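Flagellar biosynthetic protein FlhB (Shewanella putrefaciens CN-32, PDB 6Z0W) probably works in the flagellar type III export apparatus and in building the basal-body rod; this chain is its cytoplasmic domain. Local coordinates at residues P68-A73 with F89-Q94. Residues are numbered along the deposited sequence; the frame is centred on the assembly and turned at random.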
loop_
_atom_site.group_PDB
_atom_site.type_symbol
_atom_site.label_atom_id
_atom_site.label_comp_id
_atom_site.label_asym_id
_atom_site.label_seq_id
_atom_site.Cartn_x
_atom_site.Cartn_y
_atom_site.Cartn_z
ATOM N N PRO A 68 5.963 -7.608 0.240
ATOM C CA PRO A 68 5.612 -7.755 1.689
ATOM C C PRO A 68 6.267 -6.716 2.592
ATOM O O PRO A 68 5.586 -6.158 3.465
ATOM C CB PRO A 68 6.099 -9.184 2.032
ATOM C CG PRO A 68 6.015 -9.923 0.715
ATOM C CD PRO A 68 6.297 -8.908 -0.385
ATOM N N PRO A 69 7.576 -6.447 2.457
ATOM C CA PRO A 69 8.191 -5.460 3.355
ATOM C C PRO A 69 7.681 -4.053 3.140
ATOM O O PRO A 69 7.700 -3.252 4.084
ATOM C CB PRO A 69 9.689 -5.559 3.021
ATOM C CG PRO A 69 9.856 -6.896 2.387
ATOM C CD PRO A 69 8.598 -7.064 1.586
ATOM N N LEU A 70 7.279 -3.716 1.909
ATOM C CA LEU A 70 6.735 -2.385 1.631
ATOM C C LEU A 70 5.328 -2.248 2.192
ATOM O O LEU A 70 5.002 -1.240 2.840
ATOM C CB LEU A 70 6.739 -2.122 0.117
ATOM C CG LEU A 70 6.346 -0.711 -0.295
ATOM C CD1 LEU A 70 7.322 0.284 0.375
ATOM C CD2 LEU A 70 6.403 -0.552 -1.836
ATOM N N ALA A 71 4.477 -3.248 1.923
ATOM C CA ALA A 71 3.139 -3.287 2.516
ATOM C C ALA A 71 3.199 -3.098 4.025
ATOM O O ALA A 71 2.462 -2.277 4.582
ATOM C CB ALA A 71 2.438 -4.611 2.174
ATOM N N ARG A 72 4.079 -3.849 4.705
ATOM C CA ARG A 72 4.173 -3.762 6.168
ATOM C C ARG A 72 4.734 -2.409 6.616
ATOM O O ARG A 72 4.221 -1.791 7.566
ATOM C CB ARG A 72 5.047 -4.900 6.724
ATOM C CG ARG A 72 4.450 -6.292 6.588
ATOM C CD ARG A 72 5.129 -7.324 7.508
ATOM N NE ARG A 72 6.588 -7.263 7.418
ATOM C CZ ARG A 72 7.316 -7.965 6.554
ATOM N NH1 ARG A 72 6.716 -8.810 5.725
ATOM N NH2 ARG A 72 8.642 -7.843 6.541
ATOM N N ALA A 73 5.789 -1.938 5.949
ATOM C CA ALA A 73 6.375 -0.653 6.321
ATOM C C ALA A 73 5.378 0.493 6.136
ATOM O O ALA A 73 5.287 1.390 6.983
ATOM C CB ALA A 73 7.636 -0.407 5.513
ATOM N N PHE A 89 9.208 6.929 -0.371
ATOM C CA PHE A 89 8.673 7.565 -1.573
ATOM C C PHE A 89 9.131 6.843 -2.834
ATOM O O PHE A 89 8.315 6.467 -3.679
ATOM C CB PHE A 89 9.077 9.039 -1.648
ATOM C CG PHE A 89 8.583 9.698 -2.903
ATOM C CD1 PHE A 89 7.309 10.264 -2.947
ATOM C CD2 PHE A 89 9.353 9.704 -4.061
ATOM C CE1 PHE A 89 6.831 10.863 -4.123
ATOM C CE2 PHE A 89 8.863 10.287 -5.250
ATOM C CZ PHE A 89 7.607 10.861 -5.277
ATOM N N THR A 90 10.449 6.695 -3.007
ATOM C CA THR A 90 10.957 6.118 -4.247
ATOM C C THR A 90 10.398 4.719 -4.472
ATOM O O THR A 90 10.047 4.367 -5.604
ATOM C CB THR A 90 12.487 6.082 -4.240
ATOM O OG1 THR A 90 12.924 5.522 -3.003
ATOM C CG2 THR A 90 13.041 7.475 -4.339
ATOM N N ALA A 91 10.297 3.904 -3.407
ATOM C CA ALA A 91 9.786 2.555 -3.603
ATOM C C ALA A 91 8.322 2.579 -4.032
ATOM O O ALA A 91 7.929 1.843 -4.946
ATOM C CB ALA A 91 9.988 1.712 -2.334
ATOM N N VAL A 92 7.505 3.441 -3.414
ATOM C CA VAL A 92 6.101 3.544 -3.819
ATOM C C VAL A 92 5.985 4.196 -5.201
ATOM O O VAL A 92 5.133 3.814 -6.017
ATOM C CB VAL A 92 5.290 4.321 -2.753
ATOM C CG1 VAL A 92 3.805 4.510 -3.191
ATOM C CG2 VAL A 92 5.368 3.619 -1.414
ATOM N N ALA A 93 6.828 5.188 -5.491
ATOM C CA ALA A 93 6.782 5.800 -6.815
ATOM C C ALA A 93 7.132 4.794 -7.905
ATOM O O ALA A 93 6.599 4.864 -9.014
ATOM C CB ALA A 93 7.723 7.004 -6.898
ATOM N N GLN A 94 7.998 3.838 -7.611
ATOM C CA GLN A 94 8.322 2.853 -8.641
ATOM C C GLN A 94 7.211 1.818 -8.778
ATOM O O GLN A 94 6.937 1.358 -9.885
ATOM C CB GLN A 94 9.676 2.203 -8.324
ATOM C CG GLN A 94 10.827 3.192 -8.502
ATOM C CD GLN A 94 12.164 2.687 -7.977
ATOM O OE1 GLN A 94 12.231 1.725 -7.216
ATOM N NE2 GLN A 94 13.242 3.339 -8.405
#
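Leu70 reaches across from the helix 68-77 to touch Ala91 and Val92 on the helix 89-100, and this one side chain carries the whole apolar contact. Its CD1 methyl makes both contacts, lying 4.1 Å from Ala91 CB and 4.3 Å from Val92 CG2, so that it meets two consecutive residues at nearly equal distances. With CG anti to the backbone N (chi1 -173°), the leucine extends toward the second helix, and chi2 (58°) turns CD1 to Ala91 and Val92. Ala91 also directs its CB at the first helix and meets the leucine with this single methyl. Val92 offers one branch, CG2; its side chain also packs on Val29 of the strand 25-30 and on Pro39 and Ile84 in loops, so the contact sits next to the sheet.

No hydrogen bond crosses between the segments. Polar backbone atoms pair inside each helix, as in Arg72 N to Pro68 O (3.0 Å) and Ala93 N to Phe89 O (2.7 Å). The nearest CA atoms, of Leu70 and Ala91, are 7.8 Å apart, and only 107 Å² is buried. This is sparse helix-helix packing in the alpha/beta cytoplasmic domain of a type III secretion exporter, joining two successive helices beside its mixed sheet.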